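Local coordinates for HRDC domain-containing protein (Bifidobacterium adolescentis ATCC 15703, PDB 3CYM) that is of uncertain function but probably binds nucleic acid and acts as a 3'-5' exonuclease of the ribonuclease D kind, at residues A[235-239]-A[322-326]; A[221-227]-A[264-269]; A[49-53]-A[299-303]; A[56-60]-A[156-161]. All coordinates share one frame; numbering follows the deposited sequence. Where two conformers were deposited one is given.

Contact 1 (A[235-239]-A[322-326]); sequences AIVRA and ALALP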
loop_
_atom_site.group_PDB
_atom_site.type_symbol
_atom_site.label_atom_id
_atom_site.label_comp_id
_atom_site.label_asym_id
_atom_site.label_seq_id
_atom_site.Cartn_x
_atom_site.Cartn_y
_atom_site.Cartn_z
ATOM N N ALA A 235 24.586 -14.549 -0.505
ATOM C CA ALA A 235 25.312 -13.722 0.466
ATOM C C ALA A 235 25.703 -12.358 -0.114
ATOM O O ALA A 235 25.703 -11.359 0.599
ATOM C CB ALA A 235 26.539 -14.443 0.962
ATOM N N ILE A 236 26.025 -12.331 -1.406
ATOM C CA ILE A 236 26.337 -11.092 -2.119
ATOM C C ILE A 236 25.077 -10.228 -2.303
ATOM O O ILE A 236 25.094 -9.028 -2.009
ATOM C CB ILE A 236 27.075 -11.387 -3.475
ATOM C CG1 ILE A 236 28.478 -11.923 -3.187
ATOM C CG2 ILE A 236 27.171 -10.142 -4.344
ATOM C CD1 ILE A 236 29.142 -12.641 -4.317
ATOM N N VAL A 237 23.995 -10.850 -2.767
ATOM C CA VAL A 237 22.689 -10.193 -2.873
ATOM C C VAL A 237 22.242 -9.611 -1.521
ATOM O O VAL A 237 21.855 -8.449 -1.447
ATOM C CB VAL A 237 21.611 -11.148 -3.432
ATOM C CG1 VAL A 237 20.231 -10.516 -3.347
ATOM C CG2 VAL A 237 21.931 -11.522 -4.876
ATOM N N ARG A 238 22.328 -10.411 -0.461
ATOM C CA ARG A 238 22.020 -9.951 0.889
ATOM C C ARG A 238 22.823 -8.720 1.287
ATOM O O ARG A 238 22.253 -7.742 1.767
ATOM C CB ARG A 238 22.263 -11.060 1.917
ATOM C CG ARG A 238 21.758 -10.713 3.305
ATOM C CD ARG A 238 21.889 -11.873 4.271
ATOM N NE ARG A 238 23.255 -12.398 4.342
ATOM C CZ ARG A 238 23.654 -13.335 5.200
ATOM N NH1 ARG A 238 24.912 -13.756 5.187
ATOM N NH2 ARG A 238 22.799 -13.851 6.078
ATOM N N ALA A 239 24.139 -8.777 1.075
ATOM C CA ALA A 239 25.055 -7.712 1.491
ATOM C C ALA A 239 24.831 -6.421 0.699
ATOM O O ALA A 239 24.826 -5.331 1.275
ATOM C CB ALA A 239 26.497 -8.184 1.362
ATOM N N ALA A 322 31.204 -9.672 1.535
ATOM C CA ALA A 322 30.350 -10.812 1.249
ATOM C C ALA A 322 31.157 -12.063 0.877
ATOM O O ALA A 322 30.819 -13.171 1.295
ATOM C CB ALA A 322 29.376 -10.453 0.148
ATOM N N LEU A 323 32.231 -11.870 0.112
ATOM C CA LEU A 323 33.080 -12.960 -0.358
ATOM C C LEU A 323 34.082 -13.414 0.717
ATOM O O LEU A 323 34.749 -14.439 0.559
ATOM C CB LEU A 323 33.819 -12.558 -1.654
ATOM C CG LEU A 323 33.049 -12.526 -2.988
ATOM C CD1 LEU A 323 33.836 -11.817 -4.073
ATOM C CD2 LEU A 323 32.663 -13.926 -3.470
ATOM N N ALA A 324 34.188 -12.646 1.800
ATOM C CA ALA A 324 35.053 -12.993 2.927
ATOM C C ALA A 324 34.278 -13.727 4.030
ATOM O O ALA A 324 34.855 -14.113 5.052
ATOM C CB ALA A 324 35.729 -11.746 3.484
ATOM N N LEU A 325 32.974 -13.907 3.820
ATOM C CA LEU A 325 32.112 -14.627 4.756
ATOM C C LEU A 325 32.425 -16.117 4.800
ATOM O O LEU A 325 32.624 -16.730 3.748
ATOM C CB LEU A 325 30.637 -14.468 4.375
ATOM C CG LEU A 325 29.849 -13.265 4.873
ATOM C CD1 LEU A 325 28.390 -13.497 4.534
ATOM C CD2 LEU A 325 30.018 -13.095 6.361
ATOM N N PRO A 326 32.459 -16.701 6.015
ATOM C CA PRO A 326 32.544 -18.154 6.156
ATOM C C PRO A 326 31.296 -18.787 5.541
ATOM O O PRO A 326 30.198 -18.262 5.736
ATOM C CB PRO A 326 32.554 -18.364 7.675
ATOM C CG PRO A 326 32.973 -17.049 8.255
ATOM C CD PRO A 326 32.412 -16.024 7.326
#
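Turned with CG1 anti to its carbonyl carbon (chi1 -69°) and extended beyond it (chi2 162°), I236 brings its long branch to A322 and L323. CG1 of I236 rests 3.8 Å from CB of A322, and CD1 of I236 carries on to CD2 of L323, also at 3.8 Å, where isoleucine and leucine meet at a slant. CB of A322 has two more neighbours on helix 231-250: the carbonyl O of A235 at 3.8 Å and CB of A239 at 3.9 Å. Such small side chains let two helices approach closely, and the CA atoms of I236 and A322 are 5.2 Å apart. The helices are 231-250, a helix of the HRDC domain, and the last turn of 312-323; I236 also touches A268 of helix 261-270. After L323 the chain turns, and L325 comes back to the same surface. Its CD1 lies 4.1 Å from CB of A235 and, at the edge of the guanidinium and near its plane, 3.5 Å from NH1 of R238. That nitrogen is hydrogen-bonded to the carbonyl O of E329, a little further along the same returning chain, while W330 packs against A235.

Contact 2 (A[221-227]-A[264-269]); sequences VSHITEV and IIEVAK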
loop_
_atom_site.group_PDB
_atom_site.type_symbol
_atom_site.label_atom_id
_atom_site.label_comp_id
_atom_site.label_asym_id
_atom_site.label_seq_id
_atom_site.Cartn_x
_atom_site.Cartn_y
_atom_site.Cartn_z
ATOM N N VAL A 221 14.707 -9.058 -4.593
ATOM C CA VAL A 221 15.448 -8.510 -5.716
ATOM C C VAL A 221 14.932 -9.255 -6.945
ATOM O O VAL A 221 14.833 -10.476 -6.918
ATOM C CB VAL A 221 16.959 -8.764 -5.524
ATOM C CG1 VAL A 221 17.741 -8.435 -6.778
ATOM C CG2 VAL A 221 17.495 -7.979 -4.317
ATOM N N SER A 222 14.572 -8.526 -7.999
ATOM C CA SER A 222 14.071 -9.169 -9.211
ATOM C C SER A 222 15.145 -10.050 -9.851
ATOM O O SER A 222 16.340 -9.725 -9.817
ATOM C CB SER A 222 13.502 -8.149 -10.207
ATOM O OG SER A 222 14.382 -7.063 -10.409
ATOM N N HIS A 223 14.693 -11.184 -10.396
ATOM C CA HIS A 223 15.533 -12.219 -11.017
ATOM C C HIS A 223 16.440 -12.955 -10.024
ATOM O O HIS A 223 17.470 -13.517 -10.420
ATOM C CB HIS A 223 16.336 -11.676 -12.207
ATOM C CG HIS A 223 15.482 -11.177 -13.329
ATOM N ND1 HIS A 223 15.252 -11.911 -14.472
ATOM C CD2 HIS A 223 14.794 -10.020 -13.478
ATOM C CE1 HIS A 223 14.462 -11.227 -15.280
ATOM N NE2 HIS A 223 14.167 -10.078 -14.700
ATOM N N ILE A 224 16.025 -12.973 -8.751
ATOM C CA ILE A 224 16.773 -13.619 -7.653
ATOM C C ILE A 224 16.830 -15.136 -7.823
ATOM O O ILE A 224 17.780 -15.795 -7.377
ATOM C CB ILE A 224 16.197 -13.225 -6.237
ATOM C CG1 ILE A 224 17.116 -13.668 -5.095
ATOM C CG2 ILE A 224 14.765 -13.744 -6.028
ATOM C CD1 ILE A 224 18.503 -13.145 -5.212
ATOM N N THR A 225 15.818 -15.662 -8.510
ATOM C CA THR A 225 15.652 -17.088 -8.744
ATOM C C THR A 225 16.801 -17.677 -9.570
ATOM O O THR A 225 17.164 -18.839 -9.400
ATOM C CB THR A 225 14.249 -17.395 -9.358
ATOM O OG1 THR A 225 14.104 -18.806 -9.563
ATOM C CG2 THR A 225 14.034 -16.656 -10.665
ATOM N N GLU A 226 17.408 -16.837 -10.407
ATOM C CA GLU A 226 18.532 -17.219 -11.253
ATOM C C GLU A 226 19.822 -17.451 -10.462
ATOM O O GLU A 226 20.838 -17.844 -11.033
ATOM C CB GLU A 226 18.776 -16.125 -12.293
ATOM C CG GLU A 226 17.584 -15.790 -13.189
ATOM C CD GLU A 226 17.863 -14.618 -14.114
ATOM O OE1 GLU A 226 19.024 -14.153 -14.167
ATOM O OE2 GLU A 226 16.919 -14.153 -14.791
ATOM N N VAL A 227 19.758 -17.223 -9.151
ATOM C CA VAL A 227 20.929 -17.171 -8.278
ATOM C C VAL A 227 20.692 -17.998 -6.995
ATOM O O VAL A 227 21.612 -18.226 -6.203
ATOM C CB VAL A 227 21.337 -15.653 -8.043
ATOM C CG1 VAL A 227 21.490 -15.263 -6.585
ATOM C CG2 VAL A 227 22.555 -15.270 -8.873
ATOM N N ILE A 264 23.082 -5.964 -9.084
ATOM C CA ILE A 264 23.165 -6.868 -7.928
ATOM C C ILE A 264 23.267 -8.344 -8.346
ATOM O O ILE A 264 24.207 -9.036 -7.949
ATOM C CB ILE A 264 21.969 -6.663 -6.941
ATOM C CG1 ILE A 264 22.059 -5.296 -6.259
ATOM C CG2 ILE A 264 21.923 -7.761 -5.877
ATOM C CD1 ILE A 264 20.829 -4.912 -5.473
ATOM N N ILE A 265 22.316 -8.804 -9.162
ATOM C CA ILE A 265 22.316 -10.180 -9.684
ATOM C C ILE A 265 23.564 -10.454 -10.536
ATOM O O ILE A 265 24.203 -11.495 -10.392
ATOM C CB ILE A 265 20.997 -10.495 -10.464
ATOM C CG1 ILE A 265 19.764 -10.366 -9.548
ATOM C CG2 ILE A 265 21.035 -11.873 -11.129
ATOM C CD1 ILE A 265 19.745 -11.301 -8.354
ATOM N N GLU A 266 23.926 -9.497 -11.383
ATOM C CA GLU A 266 25.107 -9.604 -12.238
ATOM C C GLU A 266 26.395 -9.859 -11.455
ATOM O O GLU A 266 27.156 -10.775 -11.785
ATOM C CB GLU A 266 25.268 -8.330 -13.057
ATOM C CG GLU A 266 25.455 -8.569 -14.527
ATOM C CD GLU A 266 25.863 -7.314 -15.276
ATOM O OE1 GLU A 266 26.907 -7.356 -15.960
ATOM O OE2 GLU A 266 25.144 -6.290 -15.183
ATOM N N VAL A 267 26.624 -9.065 -10.408
ATOM C CA VAL A 267 27.853 -9.189 -9.615
ATOM C C VAL A 267 27.816 -10.396 -8.671
ATOM O O VAL A 267 28.861 -10.912 -8.276
ATOM C CB VAL A 267 28.226 -7.878 -8.855
ATOM C CG1 VAL A 267 28.503 -6.761 -9.822
ATOM C CG2 VAL A 267 27.138 -7.465 -7.945
ATOM N N ALA A 268 26.613 -10.859 -8.337
ATOM C CA ALA A 268 26.456 -12.061 -7.519
ATOM C C ALA A 268 26.786 -13.302 -8.335
ATOM O O ALA A 268 27.341 -14.263 -7.809
ATOM C CB ALA A 268 25.055 -12.144 -6.943
ATOM N N LYS A 269 26.445 -13.263 -9.623
ATOM C CA LYS A 269 26.830 -14.295 -10.582
ATOM C C LYS A 269 28.339 -14.292 -10.815
ATOM O O LYS A 269 29.000 -15.314 -10.656
ATOM C CB LYS A 269 26.124 -14.053 -11.914
ATOM C CG LYS A 269 24.705 -14.577 -12.002
ATOM C CD LYS A 269 24.065 -13.996 -13.254
ATOM C CE LYS A 269 22.903 -14.832 -13.747
ATOM N NZ LYS A 269 21.826 -14.872 -12.727
#
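I265 packs against the type II turn that runs from V221 to I224, and here the packing is close. CD1 of I265 lies 3.8 Å from CG1 of V221, the two side chains running past each other in opposite directions, and 3.8 Å from CD1 of I224, whose side chain crosses that of I265 at about a right angle. One carbon back, CG1 of I265 rests 3.5 Å from the carbonyl O of S222. With an alanine here, the branch that touches the turn is gone, and a gap between V221 and I224 would probably open. The solvent side is looser and polar. K269 bends at its last torsion (chi4 62°), bringing NZ to OE1 of E226 at 3.2 Å in a salt bridge that uses the anti lone pair of that oxygen. The other oxygen, OE2, accepts a bond of 2.8 Å from ND1 of H223, arriving from above the carboxylate plane, so the glutamate is held by both segments. Between the two zones, CG2 of V227 leans on CG of K269 at 3.9 Å. The 221-227 loop thus lies against helix 261-270, tied through N of S222 to D261, and also against helix 231-250, where V221 touches W241 and I224 touches V237.

Contact 3 (A[49-53]-A[299-303]); sequences SGFRY and MFERY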
loop_
_atom_site.group_PDB
_atom_site.type_symbol
_atom_site.label_atom_id
_atom_site.label_comp_id
_atom_site.label_asym_id
_atom_site.label_seq_id
_atom_site.Cartn_x
_atom_site.Cartn_y
_atom_site.Cartn_z
ATOM N N SER A 49 6.682 7.938 -3.995
ATOM C CA SER A 49 7.101 6.562 -4.274
ATOM C C SER A 49 7.793 6.477 -5.626
ATOM O O SER A 49 7.368 7.125 -6.584
ATOM C CB SER A 49 5.894 5.621 -4.260
ATOM O OG SER A 49 4.985 5.948 -5.299
ATOM N N GLY A 50 8.856 5.683 -5.700
ATOM C CA GLY A 50 9.655 5.597 -6.914
ATOM C C GLY A 50 10.755 6.644 -6.929
ATOM O O GLY A 50 11.759 6.475 -7.625
ATOM N N PHE A 51 10.575 7.711 -6.142
ATOM C CA PHE A 51 11.532 8.822 -6.069
ATOM C C PHE A 51 12.290 8.880 -4.743
ATOM O O PHE A 51 13.516 8.711 -4.709
ATOM C CB PHE A 51 10.830 10.157 -6.328
ATOM C CG PHE A 51 10.219 10.266 -7.692
ATOM C CD1 PHE A 51 10.965 10.754 -8.761
ATOM C CD2 PHE A 51 8.890 9.893 -7.906
ATOM C CE1 PHE A 51 10.407 10.860 -10.031
ATOM C CE2 PHE A 51 8.320 9.994 -9.171
ATOM C CZ PHE A 51 9.079 10.478 -10.241
ATOM N N ARG A 52 11.566 9.142 -3.659
ATOM C CA ARG A 52 12.147 9.163 -2.312
ATOM C C ARG A 52 12.256 7.748 -1.750
ATOM O O ARG A 52 11.852 6.788 -2.411
ATOM C CB ARG A 52 11.323 10.058 -1.375
ATOM C CG ARG A 52 11.358 11.547 -1.726
ATOM C CD ARG A 52 12.779 12.048 -1.846
ATOM N NE ARG A 52 12.853 13.408 -2.361
ATOM C CZ ARG A 52 13.194 14.469 -1.640
ATOM N NH1 ARG A 52 13.224 15.667 -2.203
ATOM N NH2 ARG A 52 13.504 14.339 -0.357
ATOM N N TYR A 53 12.786 7.625 -0.530
ATOM C CA TYR A 53 13.070 6.321 0.069
ATOM C C TYR A 53 11.861 5.401 0.239
ATOM O O TYR A 53 11.751 4.383 -0.452
ATOM C CB TYR A 53 13.819 6.466 1.400
ATOM C CG TYR A 53 14.022 5.147 2.125
ATOM C CD1 TYR A 53 14.869 4.166 1.607
ATOM C CD2 TYR A 53 13.354 4.873 3.323
ATOM C CE1 TYR A 53 15.058 2.962 2.263
ATOM C CE2 TYR A 53 13.529 3.665 3.982
ATOM C CZ TYR A 53 14.386 2.717 3.450
ATOM O OH TYR A 53 14.571 1.521 4.100
ATOM N N MET A 299 12.224 14.374 -14.317
ATOM C CA MET A 299 11.841 14.353 -12.910
ATOM C C MET A 299 12.720 13.411 -12.083
ATOM O O MET A 299 13.011 13.697 -10.928
ATOM C CB MET A 299 10.353 14.023 -12.749
ATOM C CG MET A 299 9.742 14.548 -11.451
ATOM S SD MET A 299 9.597 16.351 -11.290
ATOM C CE MET A 299 8.970 16.823 -12.898
ATOM N N PHE A 300 13.150 12.307 -12.687
ATOM C CA PHE A 300 14.109 11.398 -12.059
ATOM C C PHE A 300 15.511 11.975 -12.079
ATOM O O PHE A 300 16.251 11.826 -11.109
ATOM C CB PHE A 300 14.111 10.023 -12.740
ATOM C CG PHE A 300 12.977 9.140 -12.320
ATOM C CD1 PHE A 300 13.018 8.467 -11.108
ATOM C CD2 PHE A 300 11.867 8.987 -13.132
ATOM C CE1 PHE A 300 11.963 7.660 -10.713
ATOM C CE2 PHE A 300 10.808 8.186 -12.747
ATOM C CZ PHE A 300 10.856 7.519 -11.535
ATOM N N GLU A 301 15.861 12.641 -13.181
ATOM C CA GLU A 301 17.191 13.242 -13.380
ATOM C C GLU A 301 17.606 14.259 -12.312
ATOM O O GLU A 301 18.800 14.552 -12.156
ATOM C CB GLU A 301 17.313 13.863 -14.779
ATOM C CG GLU A 301 17.678 12.882 -15.885
ATOM C CD GLU A 301 18.946 12.114 -15.585
ATOM O OE1 GLU A 301 18.922 10.879 -15.722
ATOM O OE2 GLU A 301 19.964 12.740 -15.210
ATOM N N ARG A 302 16.612 14.784 -11.594
ATOM C CA ARG A 302 16.820 15.664 -10.440
ATOM C C ARG A 302 17.609 14.985 -9.328
ATOM O O ARG A 302 18.250 15.650 -8.515
ATOM C CB ARG A 302 15.473 16.117 -9.875
ATOM C CG ARG A 302 14.856 17.296 -10.597
ATOM C CD ARG A 302 13.340 17.317 -10.479
ATOM N NE ARG A 302 12.849 17.531 -9.116
ATOM C CZ ARG A 302 12.286 16.589 -8.358
ATOM N NH1 ARG A 302 12.157 15.341 -8.814
ATOM N NH2 ARG A 302 11.854 16.890 -7.136
ATOM N N TYR A 303 17.540 13.656 -9.288
ATOM C CA TYR A 303 18.199 12.864 -8.254
ATOM C C TYR A 303 19.626 12.470 -8.601
ATOM O O TYR A 303 20.299 11.819 -7.795
ATOM C CB TYR A 303 17.354 11.633 -7.909
ATOM C CG TYR A 303 16.087 12.007 -7.169
ATOM C CD1 TYR A 303 16.060 12.026 -5.778
ATOM C CD2 TYR A 303 14.931 12.384 -7.858
ATOM C CE1 TYR A 303 14.916 12.391 -5.090
ATOM C CE2 TYR A 303 13.777 12.743 -7.178
ATOM C CZ TYR A 303 13.780 12.747 -5.794
ATOM O OH TYR A 303 12.647 13.095 -5.100
#
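F51 and F300 form an offset stack, their centroids 4.2 Å apart and their planes inclined by 18°. CE1 of F51 sits over the middle of the F300 ring, while the carbonyl O of G50 meets the rim of that ring, 3.3 Å from CE1 of F300. CG of M299 adds an aliphatic contact, 4.0 Å from CE1 of F51. At the edge of the F51 ring stands Y303, with its CE2 3.8 Å from CD1 of F51. The tyrosine hydroxyl, OH, accepts a hydrogen bond of 2.8 Å from NE of R52, close to the guanidinium plane, although the two flat groups are turned 81° apart. A bend at chi2 (-53°) swings the arginine back toward the tyrosine. In the next shell, OH of Y303 is also hydrogen-bonded to D155, and NH2 of R52 forms a salt bridge with D252, so each partner has a second polar hold. A phenylalanine in place of Y303 lacks the hydroxyl, and would probably leave NE of R52 and the D155 carboxylate each without this mate. The arrangement joins helix 296-301 and the residues just after it to the loop following strand 40-47; that strand carries the sodium ligands D44 and E46 of this exonuclease domain, of the RNase H clan.

Contact 4 (A[56-60]-A[156-161]); sequences EDWLV and WSYRPL
W58 and S157 meet through a CH-pi contact: CB of S157 sits over the ring face, 3.6 Å from the centroid of the six-membered ring of W58 and only 12° off its normal. OG of the serine is left to bond D155. Apolar packing continues at W58 and L59. CB of W58 lies 3.9 Å from CB of W156, CD2 of L59 lies 3.9 Å from CZ3 of W156, and CD1 of L59 meets CD1 of L161 at 4.0 Å, the leucine side chains passing aslant.

Hydrogen bonding is the work of R159, whose chain bends at chi2 (-73°) to bring the guanidinium back across the contact. NH2 donates to the carbonyl O of W58 at 2.7 Å, on a lone pair in the carbonyl plane, though the N-H...O angle of 138° is well short of straight. NH1 reaches the O of W156 at 2.8 Å and the O of Y158 at 3.2 Å, the latter from above its carbonyl plane. NE forms a salt bridge with D73, which adds a further hold on the guanidinium.

In the backbone, the two residues W58 and L59 stand opposite the single residue E46, a classic beta bulge. E46 is a sodium ligand, and the W156 side chain is about 7 Å from a sodium ion. One arginine thus donates to three backbone carbonyl oxygens, in a contact whose W156 lies near the metal, while D73 probably offsets much of its positive charge.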
loop_
_atom_site.group_PDB
_atom_site.type_symbol
_atom_site.label_atom_id
_atom_site.label_comp_id
_atom_site.label_asym_id
_atom_site.label_seq_id
_atom_site.Cartn_x
_atom_site.Cartn_y
_atom_site.Cartn_z
ATOM N N GLU A 56 6.857 7.926 3.205
ATOM C CA GLU A 56 6.637 9.159 3.941
ATOM C C GLU A 56 5.692 10.039 3.124
ATOM O O GLU A 56 5.836 10.157 1.903
ATOM C CB GLU A 56 7.969 9.872 4.183
ATOM C CG GLU A 56 7.893 11.116 5.060
ATOM C CD GLU A 56 9.183 11.939 5.058
ATOM O OE1 GLU A 56 10.265 11.389 4.747
ATOM O OE2 GLU A 56 9.109 13.147 5.371
ATOM N N ASP A 57 4.714 10.635 3.797
ATOM C CA ASP A 57 3.786 11.525 3.137
ATOM C C ASP A 57 4.463 12.868 2.845
ATOM O O ASP A 57 5.051 13.488 3.732
ATOM C CB ASP A 57 2.527 11.723 3.985
ATOM C CG ASP A 57 1.716 10.441 4.162
ATOM O OD1 ASP A 57 1.871 9.492 3.359
ATOM O OD2 ASP A 57 0.901 10.386 5.114
ATOM N N TRP A 58 4.388 13.292 1.589
ATOM C CA TRP A 58 4.865 14.602 1.181
ATOM C C TRP A 58 3.715 15.587 0.997
ATOM O O TRP A 58 3.922 16.771 0.694
ATOM C CB TRP A 58 5.713 14.464 -0.082
ATOM C CG TRP A 58 7.073 13.952 0.256
ATOM C CD1 TRP A 58 7.467 12.643 0.320
ATOM C CD2 TRP A 58 8.208 14.732 0.640
ATOM N NE1 TRP A 58 8.786 12.563 0.699
ATOM C CE2 TRP A 58 9.269 13.827 0.898
ATOM C CE3 TRP A 58 8.443 16.105 0.776
ATOM C CZ2 TRP A 58 10.536 14.253 1.277
ATOM C CZ3 TRP A 58 9.702 16.529 1.154
ATOM C CH2 TRP A 58 10.734 15.604 1.409
ATOM N N LEU A 59 2.501 15.079 1.177
ATOM C CA LEU A 59 1.293 15.902 1.206
ATOM C C LEU A 59 0.187 15.146 1.930
ATOM O O LEU A 59 0.143 13.916 1.918
ATOM C CB LEU A 59 0.839 16.296 -0.208
ATOM C CG LEU A 59 -0.290 17.342 -0.334
ATOM C CD1 LEU A 59 0.055 18.690 0.282
ATOM C CD2 LEU A 59 -0.665 17.519 -1.777
ATOM N N VAL A 60 -0.698 15.904 2.564
ATOM C CA VAL A 60 -1.801 15.362 3.328
ATOM C C VAL A 60 -3.025 16.243 3.008
ATOM O O VAL A 60 -2.937 17.469 3.042
ATOM C CB VAL A 60 -1.403 15.301 4.825
ATOM C CG1 VAL A 60 -2.515 15.660 5.702
ATOM C CG2 VAL A 60 -0.842 13.917 5.188
ATOM N N TRP A 156 5.954 13.846 -5.296
ATOM C CA TRP A 156 5.277 14.771 -4.374
ATOM C C TRP A 156 6.197 15.562 -3.456
ATOM O O TRP A 156 5.733 16.454 -2.741
ATOM C CB TRP A 156 4.177 14.058 -3.590
ATOM C CG TRP A 156 3.066 13.675 -4.495
ATOM C CD1 TRP A 156 2.874 12.461 -5.097
ATOM C CD2 TRP A 156 2.018 14.530 -4.963
ATOM N NE1 TRP A 156 1.744 12.499 -5.888
ATOM C CE2 TRP A 156 1.204 13.760 -5.828
ATOM C CE3 TRP A 156 1.672 15.869 -4.719
ATOM C CZ2 TRP A 156 0.063 14.285 -6.451
ATOM C CZ3 TRP A 156 0.531 16.392 -5.347
ATOM C CH2 TRP A 156 -0.253 15.599 -6.200
ATOM N N SER A 157 7.496 15.264 -3.513
ATOM C CA SER A 157 8.514 16.032 -2.781
ATOM C C SER A 157 8.932 17.324 -3.482
ATOM O O SER A 157 9.714 18.098 -2.931
ATOM C CB SER A 157 9.751 15.173 -2.524
ATOM O OG SER A 157 10.471 14.943 -3.718
ATOM N N TYR A 158 8.422 17.544 -4.695
ATOM C CA TYR A 158 8.724 18.747 -5.473
ATOM C C TYR A 158 8.146 19.986 -4.778
ATOM O O TYR A 158 6.958 20.037 -4.495
ATOM C CB TYR A 158 8.148 18.611 -6.890
ATOM C CG TYR A 158 8.771 19.526 -7.932
ATOM C CD1 TYR A 158 8.339 20.849 -8.083
ATOM C CD2 TYR A 158 9.787 19.065 -8.777
ATOM C CE1 TYR A 158 8.912 21.694 -9.037
ATOM C CE2 TYR A 158 10.368 19.908 -9.739
ATOM C CZ TYR A 158 9.922 21.220 -9.859
ATOM O OH TYR A 158 10.476 22.062 -10.804
ATOM N N ARG A 159 8.997 20.964 -4.475
ATOM C CA ARG A 159 8.543 22.252 -3.927
ATOM C C ARG A 159 9.017 23.407 -4.816
ATOM O O ARG A 159 10.131 23.376 -5.310
ATOM C CB ARG A 159 9.012 22.467 -2.482
ATOM C CG ARG A 159 8.524 21.442 -1.465
ATOM C CD ARG A 159 7.050 21.612 -1.140
ATOM N NE ARG A 159 6.612 20.654 -0.128
ATOM C CZ ARG A 159 6.167 19.424 -0.377
ATOM N NH1 ARG A 159 6.090 18.961 -1.623
ATOM N NH2 ARG A 159 5.797 18.650 0.633
ATOM N N PRO A 160 8.157 24.418 -5.053
ATOM C CA PRO A 160 6.753 24.500 -4.636
ATOM C C PRO A 160 5.877 23.561 -5.464
ATOM O O PRO A 160 6.215 23.248 -6.606
ATOM C CB PRO A 160 6.390 25.959 -4.907
ATOM C CG PRO A 160 7.317 26.385 -5.984
ATOM C CD PRO A 160 8.579 25.605 -5.819
ATOM N N LEU A 161 4.787 23.082 -4.873
ATOM C CA LEU A 161 3.854 22.228 -5.594
ATOM C C LEU A 161 3.119 23.039 -6.661
ATOM O O LEU A 161 2.537 24.085 -6.351
ATOM C CB LEU A 161 2.864 21.556 -4.638
ATOM C CG LEU A 161 3.391 20.414 -3.762
ATOM C CD1 LEU A 161 2.444 20.119 -2.624
ATOM C CD2 LEU A 161 3.658 19.160 -4.592
#

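Overall arrangement
Contact 4 is the most buried and lies in the metal-bearing exonuclease part, next to contact 3; their centres are 12 Å apart, and S157 of one meets R52 and Y303 of the other. Both combine aromatic rings with arginine hydrogen bonds, but contact 3 reaches across to a helix far along the chain, whereas contact 4 stays within the exonuclease range. Contacts 1 and 2 form a second pair, 13 Å apart, joined through HRDC helices 231-250 and 261-270, one segment of each contact lying on them: V237 and I236 of the first touch I224, V221 and A268 of the second. There aliphatic side chains dominate, and a salt bridge appears only on the exposed margin of contact 2.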